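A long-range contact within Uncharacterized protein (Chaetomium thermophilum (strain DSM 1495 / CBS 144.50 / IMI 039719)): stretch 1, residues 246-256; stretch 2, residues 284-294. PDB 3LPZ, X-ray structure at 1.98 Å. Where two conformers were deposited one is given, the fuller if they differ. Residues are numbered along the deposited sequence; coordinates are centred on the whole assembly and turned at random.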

# COMPACT_ATOMS: atom_id res chain seq x y z
N ASN A 246 -24.06 -3.59 -0.15
CA ASN A 246 -24.64 -4.69 -0.92
C ASN A 246 -24.15 -4.69 -2.36
O ASN A 246 -23.84 -5.74 -2.90
N PHE A 247 -24.04 -3.50 -2.95
CA PHE A 247 -23.42 -3.36 -4.25
C PHE A 247 -22.00 -3.95 -4.28
O PHE A 247 -21.65 -4.72 -5.18
N ILE A 248 -21.19 -3.57 -3.29
CA ILE A 248 -19.85 -4.12 -3.15
C ILE A 248 -19.85 -5.66 -2.99
O ILE A 248 -19.08 -6.34 -3.68
N SER A 249 -20.69 -6.19 -2.09
CA SER A 249 -20.78 -7.65 -1.91
C SER A 249 -21.11 -8.37 -3.21
O SER A 249 -20.50 -9.36 -3.52
N MET A 250 -22.11 -7.87 -3.94
CA MET A 250 -22.50 -8.50 -5.22
C MET A 250 -21.48 -8.28 -6.34
O MET A 250 -21.31 -9.12 -7.21
N LEU A 251 -20.81 -7.14 -6.34
CA LEU A 251 -19.73 -6.91 -7.27
C LEU A 251 -18.64 -7.96 -7.05
O LEU A 251 -18.16 -8.58 -8.02
N LEU A 252 -18.25 -8.19 -5.80
CA LEU A 252 -17.31 -9.28 -5.50
C LEU A 252 -17.77 -10.66 -5.97
O LEU A 252 -16.96 -11.45 -6.50
N LEU A 253 -19.05 -10.96 -5.75
CA LEU A 253 -19.59 -12.21 -6.32
C LEU A 253 -19.46 -12.24 -7.82
O LEU A 253 -18.97 -13.20 -8.37
N SER A 254 -19.88 -11.17 -8.49
CA SER A 254 -19.92 -11.11 -9.96
C SER A 254 -18.55 -11.26 -10.59
O SER A 254 -18.42 -11.81 -11.67
N VAL A 255 -17.53 -10.73 -9.92
CA VAL A 255 -16.16 -10.81 -10.39
C VAL A 255 -15.70 -12.26 -10.70
O VAL A 255 -14.95 -12.47 -11.66
N GLN A 256 -16.17 -13.22 -9.91
CA GLN A 256 -15.90 -14.65 -10.13
C GLN A 256 -16.25 -15.15 -11.55
O GLN A 256 -15.38 -15.65 -12.27
N ALA A 284 -12.42 3.83 -10.82
CA ALA A 284 -12.28 2.48 -10.28
C ALA A 284 -13.25 1.50 -10.95
O ALA A 284 -12.87 0.39 -11.31
N LEU A 285 -14.52 1.90 -11.07
CA LEU A 285 -15.53 1.00 -11.62
C LEU A 285 -15.31 0.74 -13.11
O LEU A 285 -15.51 -0.36 -13.58
N GLU A 286 -14.89 1.78 -13.82
CA GLU A 286 -14.52 1.64 -15.25
C GLU A 286 -13.38 0.65 -15.44
O GLU A 286 -13.44 -0.19 -16.33
N LEU A 287 -12.35 0.77 -14.62
CA LEU A 287 -11.20 -0.14 -14.72
C LEU A 287 -11.58 -1.57 -14.35
O LEU A 287 -11.16 -2.53 -15.01
N ILE A 288 -12.41 -1.71 -13.32
CA ILE A 288 -12.95 -3.00 -12.92
C ILE A 288 -13.83 -3.64 -14.01
O ILE A 288 -13.69 -4.83 -14.28
N ALA A 289 -14.74 -2.87 -14.61
CA ALA A 289 -15.54 -3.35 -15.76
C ALA A 289 -14.67 -3.83 -16.92
O ALA A 289 -14.99 -4.83 -17.57
N GLU A 290 -13.59 -3.10 -17.21
CA GLU A 290 -12.62 -3.57 -18.20
C GLU A 290 -11.88 -4.84 -17.78
O GLU A 290 -11.83 -5.80 -18.54
N MET A 291 -11.33 -4.85 -16.56
CA MET A 291 -10.49 -5.95 -16.08
C MET A 291 -11.24 -7.28 -15.94
O MET A 291 -10.72 -8.34 -16.30
N TYR A 292 -12.46 -7.23 -15.41
CA TYR A 292 -13.17 -8.45 -15.02
C TYR A 292 -14.33 -8.83 -15.92
O TYR A 292 -14.82 -9.98 -15.89
N PHE A 293 -14.81 -7.87 -16.69
CA PHE A 293 -16.03 -8.09 -17.45
C PHE A 293 -15.86 -7.82 -18.93
O PHE A 293 -16.81 -7.97 -19.71
N GLY A 294 -14.65 -7.44 -19.33
CA GLY A 294 -14.34 -7.17 -20.73
C GLY A 294 -15.09 -5.96 -21.31
O GLY A 294 -15.20 -5.83 -22.52

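Two helices running at 28° to one another, their axes 10.3 Å apart at closest approach, meet through a small, almost wholly apolar seam that buries 340 Å². From stretch 2, Leu-285, Ile-288 and Tyr-292, all m at chi1, point toward the partner; their three- and four-residue spacing keeps them on one helical face. Stretch 1 answers with side chains that leave the backbone sideways. Phe-247 and Leu-251, both t, swing their ends inward: Phe-247 CZ lies 4.0 Å from Leu-285 CD2, which sits at the ring edge, and Leu-251 CD2 is 4.1 Å from that same methyl. Leu-251 CD1 reaches Ile-288 CG2 and Phe-293 CE2, each at 4.2 Å, so one leucine touches three partners.

The Tyr-292 and Phe-293 rings pack where the backbones come closest, Val-255 CA lying 6.0 Å from Tyr-292 CA. Val-255, with an off-rotamer chi1 of 141°, sets CG2 over the Tyr-292 face, 4.2 Å from the ring centroid, a CH-pi contact. Phe-293, m, brings its ring inward until CE1 is 3.5 Å from Ser-254 O and CZ 4.0 Å from Val-255 CG2.

No direct hydrogen bond crosses. Ser-254 OG instead donates to Met-250 O (2.9 Å) within its own helix, while one water bridges the backbones, donating to Val-255 O (3.0 Å) and Tyr-292 O (2.6 Å).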

# COMPACT_ATOMS: atom_id res chain seq x y z
CB ASN A 246 -26.16 -4.64 -0.86
CG ASN A 246 -26.66 -4.73 0.57
OD1 ASN A 246 -25.98 -5.33 1.41
ND2 ASN A 246 -27.81 -4.14 0.85
CB PHE A 247 -23.35 -1.87 -4.62
CG PHE A 247 -22.56 -1.61 -5.87
CD1 PHE A 247 -23.15 -1.80 -7.12
CD2 PHE A 247 -21.24 -1.17 -5.80
CE1 PHE A 247 -22.42 -1.54 -8.31
CE2 PHE A 247 -20.50 -0.93 -6.96
CZ PHE A 247 -21.09 -1.11 -8.22
CB ILE A 248 -19.08 -3.48 -1.96
CG1 ILE A 248 -18.84 -1.99 -2.21
CG2 ILE A 248 -17.76 -4.25 -1.69
CD1 ILE A 248 -18.44 -1.24 -0.91
CB SER A 249 -21.84 -8.06 -0.89
OG SER A 249 -21.63 -7.43 0.35
CB MET A 250 -23.88 -8.00 -5.68
CG MET A 250 -24.98 -8.15 -4.68
SD MET A 250 -25.31 -9.87 -4.32
CE MET A 250 -26.00 -10.42 -5.87
CB LEU A 251 -19.15 -5.49 -7.11
CG LEU A 251 -17.92 -5.13 -7.96
CD1 LEU A 251 -18.25 -5.25 -9.43
CD2 LEU A 251 -17.38 -3.71 -7.62
CB LEU A 252 -16.95 -9.32 -4.01
CG LEU A 252 -15.99 -8.24 -3.51
CD1 LEU A 252 -15.87 -8.33 -1.98
CD2 LEU A 252 -14.59 -8.35 -4.16
CB LEU A 253 -21.06 -12.42 -5.96
CG LEU A 253 -21.42 -13.28 -4.76
CD1 LEU A 253 -22.93 -13.60 -4.83
CD2 LEU A 253 -20.57 -14.57 -4.70
CB SER A 254 -20.55 -9.80 -10.44
OG SER A 254 -21.89 -9.70 -9.99
CB VAL A 255 -15.22 -10.04 -9.42
CG1 VAL A 255 -13.89 -10.74 -9.22
CG2 VAL A 255 -15.09 -8.57 -9.89
CB GLN A 256 -16.56 -15.51 -9.03
CG GLN A 256 -17.48 -16.63 -9.49
CD GLN A 256 -18.94 -16.24 -9.40
OE1 GLN A 256 -19.65 -16.15 -10.41
NE2 GLN A 256 -19.41 -15.98 -8.18
CB ALA A 284 -12.47 2.46 -8.77
CB LEU A 285 -16.94 1.52 -11.37
CG LEU A 285 -17.40 1.40 -9.92
CD1 LEU A 285 -18.71 2.11 -9.71
CD2 LEU A 285 -17.47 -0.09 -9.47
CB GLU A 286 -14.07 2.98 -15.80
CG GLU A 286 -15.21 3.87 -16.21
CD GLU A 286 -14.72 5.20 -16.73
OE1 GLU A 286 -13.67 5.23 -17.43
OE2 GLU A 286 -15.37 6.21 -16.42
CB LEU A 287 -10.02 0.34 -13.87
CG LEU A 287 -9.13 1.38 -14.54
CD1 LEU A 287 -8.13 1.94 -13.55
CD2 LEU A 287 -8.38 0.80 -15.76
CB ILE A 288 -13.71 -2.86 -11.55
CG1 ILE A 288 -12.69 -2.70 -10.40
CG2 ILE A 288 -14.67 -4.07 -11.31
CD1 ILE A 288 -13.28 -2.23 -9.08
CB ALA A 289 -16.53 -2.26 -16.27
CB GLU A 290 -11.66 -2.45 -18.57
CG GLU A 290 -10.75 -2.74 -19.78
CD GLU A 290 -9.83 -1.57 -20.08
OE1 GLU A 290 -8.75 -1.46 -19.46
OE2 GLU A 290 -10.20 -0.73 -20.92
CB MET A 291 -9.86 -5.60 -14.74
CG MET A 291 -8.87 -4.47 -14.81
SD MET A 291 -8.31 -3.98 -13.18
CE MET A 291 -7.08 -5.25 -12.85
CB TYR A 292 -13.66 -8.33 -13.56
CG TYR A 292 -12.50 -8.19 -12.59
CD1 TYR A 292 -11.79 -9.31 -12.17
CD2 TYR A 292 -12.07 -6.93 -12.15
CE1 TYR A 292 -10.69 -9.19 -11.29
CE2 TYR A 292 -10.97 -6.79 -11.28
CZ TYR A 292 -10.27 -7.93 -10.87
OH TYR A 292 -9.19 -7.80 -10.01
CB PHE A 293 -17.18 -7.26 -16.86
CG PHE A 293 -17.46 -7.58 -15.42
CD1 PHE A 293 -18.15 -8.74 -15.07
CD2 PHE A 293 -17.00 -6.73 -14.41
CE1 PHE A 293 -18.39 -9.03 -13.73
CE2 PHE A 293 -17.23 -7.01 -13.06
CZ PHE A 293 -17.92 -8.16 -12.71
O HOH W 1 -13.82 -11.76 -14.33